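Local coordinates for plasmin and fibronectin-binding protein A (Streptococcus pneumoniae, PDB 4MR0), which acts as a surface adhesin and invasin of the pneumococcus, binding human fibronectin, plasmin, plasminogen and serum albumin, at residues K187-I192 and F199-A204; I270-A273 and L279-N282; I464-N469 and I483-V488; E504-E509 and L518-Y523. One frame throughout, in Å; residues are numbered along the deposited sequence.

Contact 1: K187-I192 and F199-A204; sequences KNHPSI and FTDDGA. With MN (manganese (II) ion), chain F.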
loop_
_atom_site.group_PDB
_atom_site.type_symbol
_atom_site.label_atom_id
_atom_site.label_comp_id
_atom_site.label_asym_id
_atom_site.label_seq_id
_atom_site.Cartn_x
_atom_site.Cartn_y
_atom_site.Cartn_z
ATOM N N LYS A 187 -3.394 -24.857 -10.749
ATOM C CA LYS A 187 -2.068 -24.647 -11.329
ATOM C C LYS A 187 -2.074 -23.571 -12.420
ATOM O O LYS A 187 -2.997 -23.515 -13.231
ATOM C CB LYS A 187 -1.574 -25.968 -11.929
ATOM C CG LYS A 187 -0.137 -25.960 -12.386
ATOM C CD LYS A 187 0.801 -25.988 -11.196
ATOM C CE LYS A 187 2.246 -25.982 -11.649
ATOM N NZ LYS A 187 3.171 -26.042 -10.485
ATOM N N ASN A 188 -1.048 -22.718 -12.439
ATOM C CA ASN A 188 -0.938 -21.672 -13.462
ATOM C C ASN A 188 -2.225 -20.848 -13.496
ATOM O O ASN A 188 -2.680 -20.432 -14.568
ATOM C CB ASN A 188 -0.724 -22.333 -14.830
ATOM C CG ASN A 188 -0.308 -21.344 -15.909
ATOM O OD1 ASN A 188 -0.653 -21.509 -17.082
ATOM N ND2 ASN A 188 0.453 -20.326 -15.522
ATOM N N HIS A 189 -2.790 -20.594 -12.319
ATOM C CA HIS A 189 -4.063 -19.888 -12.215
ATOM C C HIS A 189 -4.092 -19.019 -10.955
ATOM O O HIS A 189 -3.535 -19.387 -9.918
ATOM C CB HIS A 189 -5.157 -20.964 -12.174
ATOM C CG HIS A 189 -6.560 -20.452 -12.268
ATOM N ND1 HIS A 189 -7.165 -19.732 -11.258
ATOM C CD2 HIS A 189 -7.513 -20.647 -13.213
ATOM C CE1 HIS A 189 -8.430 -19.514 -11.574
ATOM N NE2 HIS A 189 -8.666 -20.058 -12.754
ATOM N N PRO A 190 -4.735 -17.841 -11.030
ATOM C CA PRO A 190 -4.779 -16.993 -9.837
ATOM C C PRO A 190 -5.611 -17.611 -8.714
ATOM O O PRO A 190 -6.488 -18.439 -8.959
ATOM C CB PRO A 190 -5.370 -15.683 -10.358
ATOM C CG PRO A 190 -6.202 -16.116 -11.534
ATOM C CD PRO A 190 -5.329 -17.159 -12.194
ATOM N N SER A 191 -5.313 -17.216 -7.482
ATOM C CA SER A 191 -6.042 -17.706 -6.319
ATOM C C SER A 191 -6.553 -16.466 -5.595
ATOM O O SER A 191 -6.126 -16.147 -4.487
ATOM C CB SER A 191 -5.118 -18.524 -5.412
ATOM O OG SER A 191 -5.830 -19.089 -4.320
ATOM N N ILE A 192 -7.456 -15.756 -6.264
ATOM C CA ILE A 192 -8.066 -14.536 -5.748
ATOM C C ILE A 192 -9.559 -14.828 -5.690
ATOM O O ILE A 192 -10.154 -15.226 -6.689
ATOM C CB ILE A 192 -7.774 -13.358 -6.696
ATOM C CG1 ILE A 192 -6.252 -13.173 -6.810
ATOM C CG2 ILE A 192 -8.465 -12.084 -6.199
ATOM C CD1 ILE A 192 -5.810 -12.130 -7.846
ATOM N N PHE A 199 -12.941 -14.451 -15.661
ATOM C CA PHE A 199 -11.645 -15.090 -15.821
ATOM C C PHE A 199 -11.902 -16.594 -15.856
ATOM O O PHE A 199 -12.684 -17.114 -15.060
ATOM C CB PHE A 199 -10.695 -14.749 -14.665
ATOM C CG PHE A 199 -9.310 -15.316 -14.845
ATOM C CD1 PHE A 199 -9.041 -16.650 -14.534
ATOM C CD2 PHE A 199 -8.295 -14.539 -15.401
ATOM C CE1 PHE A 199 -7.784 -17.202 -14.775
ATOM C CE2 PHE A 199 -7.031 -15.082 -15.648
ATOM C CZ PHE A 199 -6.776 -16.417 -15.337
ATOM N N THR A 200 -11.260 -17.281 -16.792
ATOM C CA THR A 200 -11.410 -18.726 -16.928
ATOM C C THR A 200 -10.038 -19.371 -16.757
ATOM O O THR A 200 -9.730 -19.938 -15.713
ATOM C CB THR A 200 -11.984 -19.100 -18.312
ATOM O OG1 THR A 200 -11.242 -18.432 -19.342
ATOM C CG2 THR A 200 -13.445 -18.690 -18.408
ATOM N N ASP A 201 -9.210 -19.273 -17.789
ATOM C CA ASP A 201 -7.863 -19.830 -17.731
ATOM C C ASP A 201 -6.901 -18.882 -18.423
ATOM O O ASP A 201 -7.314 -18.038 -19.220
ATOM C CB ASP A 201 -7.813 -21.201 -18.412
ATOM C CG ASP A 201 -8.840 -22.171 -17.848
ATOM O OD1 ASP A 201 -9.987 -22.183 -18.345
ATOM O OD2 ASP A 201 -8.507 -22.907 -16.892
ATOM N N ASP A 202 -5.619 -19.008 -18.111
ATOM C CA ASP A 202 -4.621 -18.147 -18.728
ATOM C C ASP A 202 -4.601 -18.448 -20.226
ATOM O O ASP A 202 -4.647 -19.611 -20.635
ATOM C CB ASP A 202 -3.250 -18.401 -18.098
ATOM C CG ASP A 202 -2.200 -17.419 -18.574
ATOM O OD1 ASP A 202 -2.549 -16.243 -18.817
ATOM O OD2 ASP A 202 -1.021 -17.819 -18.687
ATOM N N GLY A 203 -4.560 -17.398 -21.037
ATOM C CA GLY A 203 -4.559 -17.574 -22.475
ATOM C C GLY A 203 -5.950 -17.363 -23.033
ATOM O O GLY A 203 -6.133 -17.240 -24.245
ATOM N N ALA A 204 -6.936 -17.314 -22.143
ATOM C CA ALA A 204 -8.328 -17.111 -22.539
ATOM C C ALA A 204 -8.910 -15.845 -21.908
ATOM O O ALA A 204 -10.133 -15.695 -21.824
ATOM C CB ALA A 204 -9.163 -18.313 -22.136
HETATM MN MN MN F . -10.617 -20.742 -13.825
HETATM O O HOH W 1 -0.139 -20.080 -19.618
HETATM O O HOH W 2 -4.771 -20.953 -16.159
HETATM O O HOH W 3 -11.828 -18.784 -13.204
HETATM O O HOH W 4 -9.726 -22.888 -14.365
HETATM O O HOH W 5 -12.539 -21.177 -14.946
#
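His189 and Thr200 meet at a manganese site in loops on the outside of the right-handed beta-helix that forms this part of the adhesin. His189 NE2 binds the manganese at 2.3 Å. The backbone O of Thr200 binds it at 2.2 Å. Three waters and Glu162 complete the six ligands. Two of those waters are held in turn by the second segment: one donates a hydrogen bond to Phe199 O, another to Asp201 OD2.

The imidazole is fixed in its rotation from its other nitrogen. His189 ND1 donates to Pro190 O at 2.7 Å, almost in the ring plane and on a lone pair of the carbonyl. Phe199 then packs edge-to-face on His189, with the ring planes at 84°. Pro190 lies over a face of the Phe199 ring, its CG 4.0 Å from the ring centroid in a CH-pi contact. Phe199 CG is anti to the backbone N (chi1 -176°), which puts one ring face against Pro190 and turns its CE1 edge to the imidazole face.

One water bridges Asn188 OD1 and Asp202 OD2, while Asp202 OD1 is hydrogen-bonded to Gln205 NE2. A second water joins Asn188 O to Asp202 N, which it accepts from at 2.9 Å. No direct hydrogen bond crosses between the segments. The metal, the waters and the aromatic packing therefore join these two loops, and the ND1 bond leaves NE2 directed at the manganese.

Contact 2: I270-A273 and L279-N282; sequences IQIA and LVDN. With MN (manganese (II) ion), chain G.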
loop_
_atom_site.group_PDB
_atom_site.type_symbol
_atom_site.label_atom_id
_atom_site.label_comp_id
_atom_site.label_asym_id
_atom_site.label_seq_id
_atom_site.Cartn_x
_atom_site.Cartn_y
_atom_site.Cartn_z
ATOM N N ILE A 270 -5.791 -7.000 -2.027
ATOM C CA ILE A 270 -6.646 -6.229 -2.913
ATOM C C ILE A 270 -5.849 -5.540 -4.010
ATOM O O ILE A 270 -4.794 -4.971 -3.755
ATOM C CB ILE A 270 -7.397 -5.120 -2.133
ATOM C CG1 ILE A 270 -8.296 -5.740 -1.060
ATOM C CG2 ILE A 270 -8.221 -4.262 -3.100
ATOM C CD1 ILE A 270 -8.927 -4.711 -0.119
ATOM N N GLN A 271 -6.359 -5.604 -5.237
ATOM C CA GLN A 271 -5.740 -4.915 -6.368
ATOM C C GLN A 271 -6.827 -4.030 -6.955
ATOM O O GLN A 271 -7.911 -4.503 -7.288
ATOM C CB GLN A 271 -5.245 -5.888 -7.442
ATOM C CG GLN A 271 -4.034 -6.710 -7.031
ATOM C CD GLN A 271 -3.631 -7.718 -8.092
ATOM O OE1 GLN A 271 -3.033 -7.363 -9.109
ATOM N NE2 GLN A 271 -3.964 -8.984 -7.863
ATOM N N ILE A 272 -6.527 -2.743 -7.062
ATOM C CA ILE A 272 -7.459 -1.762 -7.599
ATOM C C ILE A 272 -6.762 -1.216 -8.827
ATOM O O ILE A 272 -5.780 -0.481 -8.711
ATOM C CB ILE A 272 -7.694 -0.625 -6.571
ATOM C CG1 ILE A 272 -8.275 -1.216 -5.284
ATOM C CG2 ILE A 272 -8.636 0.432 -7.148
ATOM C CD1 ILE A 272 -8.279 -0.240 -4.104
ATOM N N ALA A 273 -7.266 -1.594 -9.997
ATOM C CA ALA A 273 -6.664 -1.201 -11.267
ATOM C C ALA A 273 -7.658 -0.538 -12.199
ATOM O O ALA A 273 -8.714 -1.099 -12.489
ATOM C CB ALA A 273 -6.070 -2.438 -11.953
ATOM N N LEU A 279 -13.313 2.749 -2.087
ATOM C CA LEU A 279 -13.080 2.978 -0.673
ATOM C C LEU A 279 -12.873 1.655 0.053
ATOM O O LEU A 279 -13.628 0.709 -0.141
ATOM C CB LEU A 279 -14.288 3.696 -0.050
ATOM C CG LEU A 279 -14.290 3.899 1.472
ATOM C CD1 LEU A 279 -13.190 4.882 1.859
ATOM C CD2 LEU A 279 -15.652 4.430 1.930
ATOM N N VAL A 280 -11.820 1.594 0.855
ATOM C CA VAL A 280 -11.541 0.435 1.693
ATOM C C VAL A 280 -11.605 1.113 3.059
ATOM O O VAL A 280 -10.843 2.039 3.324
ATOM C CB VAL A 280 -10.141 -0.136 1.427
ATOM C CG1 VAL A 280 -9.832 -1.241 2.431
ATOM C CG2 VAL A 280 -10.080 -0.697 -0.009
ATOM N N ASP A 281 -12.522 0.673 3.913
ATOM C CA ASP A 281 -12.699 1.320 5.207
ATOM C C ASP A 281 -12.885 0.365 6.387
ATOM O O ASP A 281 -13.488 -0.700 6.247
ATOM C CB ASP A 281 -13.904 2.275 5.095
ATOM C CG ASP A 281 -14.144 3.109 6.358
ATOM O OD1 ASP A 281 -13.189 3.382 7.113
ATOM O OD2 ASP A 281 -15.307 3.516 6.579
ATOM N N ASN A 282 -12.332 0.756 7.535
ATOM C CA ASN A 282 -12.473 0.014 8.790
ATOM C C ASN A 282 -12.220 -1.493 8.693
ATOM O O ASN A 282 -12.937 -2.300 9.293
ATOM C CB ASN A 282 -13.878 0.284 9.346
ATOM C CG ASN A 282 -14.033 -0.152 10.792
ATOM O OD1 ASN A 282 -13.122 0.007 11.603
ATOM N ND2 ASN A 282 -15.201 -0.694 11.124
HETATM MN MN MN G . -1.511 -5.794 -9.850
#
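Ile270 and Val280 touch through their methyl ends, with Ile270 CD1 4.2 Å from Val280 CG2. The two side chains reach toward each other tip to tip. Ile272 adds a second, looser contact to the same methyl, its CD1 4.5 Å from Val280 CG2. One valine branch thus meets the ends of two isoleucines that stand two residues apart on strand 270-273. In Ile270, CG1 is anti to the carbonyl carbon (chi1 -61°) and CD1 continues the chain outward (chi2 172°), so the delta methyl is the atom that spans the gap. All three residues are buried, and no hydrogen bond crosses here.

Further apolar groups surround them. Phe285 touches both Ile270 and Val280. Ile256 packs on Ile270, Val329 on Ile272, and Ile331 on Val280. The backbone of strand 270-273 is held by hydrogen bonds to Phe246 and Ile248 on one neighbouring strand and to Gln306 on another.

Gln271, between the two isoleucines, lies on the other side of the strand, and its side chain runs outward to a metal. Its OE1 binds a manganese at 2.3 Å, and Gln306, Glu308 and Gly314 also supply ligands. Gln271 NE2 is hydrogen-bonded to Tyr317 OH, which helps set the orientation of the amide. Strand residues that send apolar groups inward and a metal ligand outward fit a parallel beta-helix, where methyl groups from different faces of the coil fill the interior.

Contact 3: I464-N469 and I483-V488; sequences ITVTKN and IELLRV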
loop_
_atom_site.group_PDB
_atom_site.type_symbol
_atom_site.label_atom_id
_atom_site.label_comp_id
_atom_site.label_asym_id
_atom_site.label_seq_id
_atom_site.Cartn_x
_atom_site.Cartn_y
_atom_site.Cartn_z
ATOM N N ILE A 464 6.147 18.341 -3.205
ATOM C CA ILE A 464 6.227 17.393 -2.106
ATOM C C ILE A 464 6.083 18.176 -0.806
ATOM O O ILE A 464 6.798 19.155 -0.594
ATOM C CB ILE A 464 7.603 16.685 -2.086
ATOM C CG1 ILE A 464 7.872 16.007 -3.436
ATOM C CG2 ILE A 464 7.651 15.689 -0.941
ATOM C CD1 ILE A 464 6.809 14.995 -3.857
ATOM N N THR A 465 5.176 17.736 0.061
ATOM C CA THR A 465 4.950 18.406 1.340
ATOM C C THR A 465 5.002 17.419 2.498
ATOM O O THR A 465 4.267 16.425 2.515
ATOM C CB THR A 465 3.570 19.113 1.370
ATOM O OG1 THR A 465 3.534 20.140 0.373
ATOM C CG2 THR A 465 3.304 19.734 2.742
ATOM N N VAL A 466 5.876 17.695 3.461
ATOM C CA VAL A 466 6.021 16.857 4.646
ATOM C C VAL A 466 5.818 17.798 5.831
ATOM O O VAL A 466 6.731 18.550 6.209
ATOM C CB VAL A 466 7.424 16.221 4.724
ATOM C CG1 VAL A 466 7.509 15.322 5.946
ATOM C CG2 VAL A 466 7.712 15.420 3.447
ATOM N N THR A 467 4.626 17.750 6.420
ATOM C CA THR A 467 4.300 18.656 7.518
ATOM C C THR A 467 3.642 18.044 8.743
ATOM O O THR A 467 2.880 17.084 8.646
ATOM C CB THR A 467 3.349 19.763 7.032
ATOM O OG1 THR A 467 2.177 19.151 6.468
ATOM C CG2 THR A 467 4.018 20.633 5.984
ATOM N N LYS A 468 3.929 18.647 9.895
ATOM C CA LYS A 468 3.351 18.246 11.168
ATOM C C LYS A 468 3.370 16.765 11.511
ATOM O O LYS A 468 2.489 16.279 12.212
ATOM C CB LYS A 468 1.919 18.781 11.266
ATOM C CG LYS A 468 1.863 20.308 11.364
ATOM C CD LYS A 468 0.455 20.835 11.607
ATOM C CE LYS A 468 0.491 22.349 11.861
ATOM N NZ LYS A 468 -0.866 22.952 12.046
ATOM N N ASN A 469 4.373 16.048 11.024
ATOM C CA ASN A 469 4.494 14.640 11.349
ATOM C C ASN A 469 5.265 14.535 12.660
ATOM O O ASN A 469 6.084 15.404 12.983
ATOM C CB ASN A 469 5.255 13.894 10.256
ATOM C CG ASN A 469 4.543 13.928 8.930
ATOM O OD1 ASN A 469 4.819 14.776 8.083
ATOM N ND2 ASN A 469 3.611 13.012 8.744
ATOM N N ILE A 483 14.160 11.525 8.088
ATOM C CA ILE A 483 13.456 12.022 6.911
ATOM C C ILE A 483 14.436 12.330 5.785
ATOM O O ILE A 483 15.321 13.179 5.932
ATOM C CB ILE A 483 12.666 13.308 7.241
ATOM C CG1 ILE A 483 11.640 13.016 8.339
ATOM C CG2 ILE A 483 11.987 13.850 5.974
ATOM C CD1 ILE A 483 10.879 14.238 8.807
ATOM N N GLU A 484 14.267 11.639 4.661
ATOM C CA GLU A 484 15.125 11.828 3.503
ATOM C C GLU A 484 14.353 12.351 2.301
ATOM O O GLU A 484 13.325 11.796 1.912
ATOM C CB GLU A 484 15.813 10.514 3.115
ATOM C CG GLU A 484 16.324 10.514 1.676
ATOM C CD GLU A 484 16.953 9.198 1.262
ATOM O OE1 GLU A 484 16.382 8.131 1.581
ATOM O OE2 GLU A 484 18.014 9.234 0.602
ATOM N N LEU A 485 14.872 13.421 1.714
ATOM C CA LEU A 485 14.278 14.037 0.538
ATOM C C LEU A 485 15.399 14.104 -0.481
ATOM O O LEU A 485 16.340 14.893 -0.342
ATOM C CB LEU A 485 13.751 15.425 0.894
ATOM C CG LEU A 485 12.606 15.250 1.896
ATOM C CD1 LEU A 485 12.593 16.358 2.914
ATOM C CD2 LEU A 485 11.292 15.159 1.128
ATOM N N LEU A 486 15.291 13.260 -1.502
ATOM C CA LEU A 486 16.309 13.156 -2.532
ATOM C C LEU A 486 15.843 13.548 -3.929
ATOM O O LEU A 486 14.900 12.974 -4.473
ATOM C CB LEU A 486 16.849 11.721 -2.551
ATOM C CG LEU A 486 17.892 11.345 -3.607
ATOM C CD1 LEU A 486 19.174 12.156 -3.404
ATOM C CD2 LEU A 486 18.183 9.853 -3.503
ATOM N N ARG A 487 16.534 14.536 -4.493
ATOM C CA ARG A 487 16.277 15.052 -5.828
ATOM C C ARG A 487 14.868 15.519 -6.156
ATOM O O ARG A 487 14.320 15.172 -7.208
ATOM C CB ARG A 487 16.731 14.041 -6.883
ATOM C CG ARG A 487 18.206 13.720 -6.798
ATOM C CD ARG A 487 18.714 13.015 -8.044
ATOM N NE ARG A 487 20.055 12.498 -7.803
ATOM C CZ ARG A 487 20.310 11.373 -7.146
ATOM N NH1 ARG A 487 19.316 10.638 -6.674
ATOM N NH2 ARG A 487 21.562 11.001 -6.930
ATOM N N VAL A 488 14.283 16.310 -5.263
ATOM C CA VAL A 488 12.961 16.870 -5.508
ATOM C C VAL A 488 13.252 18.090 -6.387
ATOM O O VAL A 488 14.047 18.962 -6.019
ATOM C CB VAL A 488 12.273 17.296 -4.188
ATOM C CG1 VAL A 488 10.922 17.934 -4.481
ATOM C CG2 VAL A 488 12.092 16.080 -3.290
#
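Ile464 opens the contact and meets two residues of 483-488. Its CG1 lies 3.8 Å from CG1 of Val488, the shortest approach between the segments, and the two side chains cross obliquely. Its other branch, CG2, is 4.2 Å from Leu485 CD2. With CG1 beside the backbone N (chi1 -56°) and CG2 beside the carbonyl carbon, the branches spread apart, one to Val488 and one to Leu485.

Thr465 turns away from the other segment. Val466 points back in, and its CG2 comes to 4.3 Å from the same Leu485 CD2. That leucine methyl thus packs against both Ile464 and Val466. These contacts are made by methyl and methylene groups of buried residues, and no hydrogen bond joins the segments. The strand gives way to a turn at Lys468, which has positive backbone angles (48° and 30°). Beyond it, the backbone N of Asn469 is hydrogen-bonded to Asn497 OD1, a link to the next coil.

Apart from Val488, just past its end, both segments lie in one PbH1 repeat of the beta-helix, and the contact spans its interior. The backbone of 464-467 pairs in parallel with strands 431-440 and 490-500. Strand 483-486 lies between 445-451 and 506-509. Inside, Val450 touches both Ile464 and Leu485, and Ile448 touches Val466. Leu492 covers Ile464 and Leu485 from the following coil, while Ile508 of strand 506-509 also packs on Leu485.

Contact 4: E504-E509 and L518-Y523; sequences EGIVIE and LNNQFY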
loop_
_atom_site.group_PDB
_atom_site.type_symbol
_atom_site.label_atom_id
_atom_site.label_comp_id
_atom_site.label_asym_id
_atom_site.label_seq_id
_atom_site.Cartn_x
_atom_site.Cartn_y
_atom_site.Cartn_z
ATOM N N GLU A 504 20.476 11.643 12.451
ATOM C CA GLU A 504 20.165 12.799 11.617
ATOM C C GLU A 504 18.655 12.993 11.614
ATOM O O GLU A 504 17.898 12.028 11.720
ATOM C CB GLU A 504 20.658 12.580 10.184
ATOM C CG GLU A 504 22.161 12.400 10.075
ATOM C CD GLU A 504 22.542 11.105 9.381
ATOM O OE1 GLU A 504 22.068 10.032 9.817
ATOM O OE2 GLU A 504 23.321 11.162 8.402
ATOM N N GLY A 505 18.218 14.242 11.512
ATOM C CA GLY A 505 16.796 14.509 11.495
ATOM C C GLY A 505 16.296 14.525 10.065
ATOM O O GLY A 505 15.717 13.548 9.583
ATOM N N ILE A 506 16.538 15.637 9.381
ATOM C CA ILE A 506 16.116 15.802 7.999
ATOM C C ILE A 506 17.306 15.949 7.058
ATOM O O ILE A 506 18.246 16.696 7.337
ATOM C CB ILE A 506 15.222 17.053 7.838
ATOM C CG1 ILE A 506 13.942 16.881 8.654
ATOM C CG2 ILE A 506 14.903 17.290 6.361
ATOM C CD1 ILE A 506 13.174 18.176 8.869
ATOM N N VAL A 507 17.259 15.227 5.944
ATOM C CA VAL A 507 18.308 15.311 4.944
ATOM C C VAL A 507 17.670 15.686 3.618
ATOM O O VAL A 507 16.782 14.988 3.130
ATOM C CB VAL A 507 19.057 13.967 4.757
ATOM C CG1 VAL A 507 20.052 14.095 3.606
ATOM C CG2 VAL A 507 19.782 13.579 6.040
ATOM N N ILE A 508 18.104 16.809 3.056
ATOM C CA ILE A 508 17.603 17.270 1.769
ATOM C C ILE A 508 18.825 17.261 0.864
ATOM O O ILE A 508 19.764 18.039 1.056
ATOM C CB ILE A 508 17.003 18.682 1.873
ATOM C CG1 ILE A 508 15.735 18.623 2.726
ATOM C CG2 ILE A 508 16.683 19.225 0.485
ATOM C CD1 ILE A 508 15.076 19.973 2.939
ATOM N N GLU A 509 18.805 16.366 -0.117
ATOM C CA GLU A 509 19.931 16.188 -1.017
ATOM C C GLU A 509 19.624 16.348 -2.494
ATOM O O GLU A 509 18.711 15.717 -3.018
ATOM C CB GLU A 509 20.527 14.799 -0.775
ATOM C CG GLU A 509 21.717 14.450 -1.644
ATOM C CD GLU A 509 22.251 13.055 -1.350
ATOM O OE1 GLU A 509 21.910 12.494 -0.281
ATOM O OE2 GLU A 509 23.022 12.529 -2.181
ATOM N N LEU A 518 10.528 25.032 7.381
ATOM C CA LEU A 518 10.194 25.938 8.473
ATOM C C LEU A 518 9.751 25.353 9.799
ATOM O O LEU A 518 8.836 24.533 9.875
ATOM C CB LEU A 518 9.109 26.918 8.015
ATOM C CG LEU A 518 9.366 27.717 6.737
ATOM C CD1 LEU A 518 8.078 28.411 6.312
ATOM C CD2 LEU A 518 10.486 28.725 6.968
ATOM N N ASN A 519 10.422 25.813 10.847
ATOM C CA ASN A 519 10.120 25.454 12.219
ATOM C C ASN A 519 9.844 24.004 12.579
ATOM O O ASN A 519 8.800 23.679 13.141
ATOM C CB ASN A 519 8.970 26.337 12.689
ATOM C CG ASN A 519 9.216 27.806 12.376
ATOM O OD1 ASN A 519 10.267 28.349 12.706
ATOM N ND2 ASN A 519 8.253 28.450 11.736
ATOM N N ASN A 520 10.789 23.135 12.255
ATOM C CA ASN A 520 10.671 21.734 12.613
ATOM C C ASN A 520 11.270 21.685 14.021
ATOM O O ASN A 520 12.007 22.592 14.406
ATOM C CB ASN A 520 11.481 20.877 11.646
ATOM C CG ASN A 520 10.916 20.901 10.237
ATOM O OD1 ASN A 520 9.887 20.284 9.957
ATOM N ND2 ASN A 520 11.582 21.624 9.345
ATOM N N GLN A 521 10.932 20.659 14.792
ATOM C CA GLN A 521 11.449 20.514 16.151
ATOM C C GLN A 521 12.271 19.236 16.284
ATOM O O GLN A 521 11.916 18.195 15.722
ATOM C CB GLN A 521 10.293 20.507 17.156
ATOM C CG GLN A 521 9.747 21.891 17.480
ATOM C CD GLN A 521 8.433 21.836 18.244
ATOM O OE1 GLN A 521 8.278 21.056 19.188
ATOM N NE2 GLN A 521 7.480 22.675 17.842
ATOM N N PHE A 522 13.374 19.318 17.024
ATOM C CA PHE A 522 14.259 18.169 17.207
ATOM C C PHE A 522 14.593 17.958 18.678
ATOM O O PHE A 522 14.888 18.911 19.398
ATOM C CB PHE A 522 15.551 18.382 16.414
ATOM C CG PHE A 522 15.326 18.742 14.971
ATOM C CD1 PHE A 522 15.169 17.754 14.008
ATOM C CD2 PHE A 522 15.252 20.072 14.584
ATOM C CE1 PHE A 522 14.947 18.090 12.670
ATOM C CE2 PHE A 522 15.030 20.423 13.253
ATOM C CZ PHE A 522 14.874 19.430 12.295
ATOM N N TYR A 523 14.553 16.706 19.116
ATOM C CA TYR A 523 14.842 16.369 20.505
ATOM C C TYR A 523 15.700 15.119 20.612
ATOM O O TYR A 523 15.452 14.117 19.938
ATOM C CB TYR A 523 13.546 16.119 21.273
ATOM C CG TYR A 523 12.556 17.250 21.207
ATOM C CD1 TYR A 523 12.656 18.341 22.066
ATOM C CD2 TYR A 523 11.515 17.230 20.277
ATOM C CE1 TYR A 523 11.738 19.387 22.004
ATOM C CE2 TYR A 523 10.597 18.269 20.206
ATOM C CZ TYR A 523 10.712 19.343 21.071
ATOM O OH TYR A 523 9.807 20.375 20.999
#
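The Phe522 ring has Ile506 at its edge, near its plane, with Ile506 CD1 4.0 Å from Phe522 CZ. Gly505 approaches the same ring obliquely, its CA 4.2 Å from Phe522 CE1. Having no side chain, Gly505 lets its backbone lie close to the ring. Tyr529 stacks with Phe522, and Ile499 and Ile530 also touch it.

The second flat group is the amide of Asn520. Ile506 CD1 lies 3.8 Å from Asn520 CG and equally near ND2, and the side chains cross at about a right angle. This one methyl thus packs on both the amide and the phenyl ring. The extended end of Ile506 (chi2 165°) carries it there.

Buried as it is, the amide keeps its polar partners. Asn520 OD1 accepts from Asn497 N, and ND2 donates to Val494 O. Both partners lie one coil back, which fixes the amide plane. An inward-facing asparagine that bonds to the backbone of the adjacent coil, at a turn between strands, is a familiar feature of parallel beta-helices. Here it lies near the C-terminal end of the solenoid.

From the N terminus the four contacts follow in series, each closing a short loop before the next opens, and none nests in or crosses another. Contact 1 joins loops around the short strands 191-192 and 194-195. Contact 2 lies about 22 Å on, centre to centre, and touches it where Ile192 CD1 reaches Gln271 NE2 at 3.6 Å. A wider gap follows, about 26 Å between the centres of contacts 2 and 3. Contacts 3 and 4 are neighbours, about 10 Å apart between centres, because strands 483-486 and 506-509 pair side by side. Contacts 2, 3 and 4 each tie different faces of the beta-helix across its interior. Contact 1 joins outer loops at one manganese, and strand 270-273 carries a ligand of another.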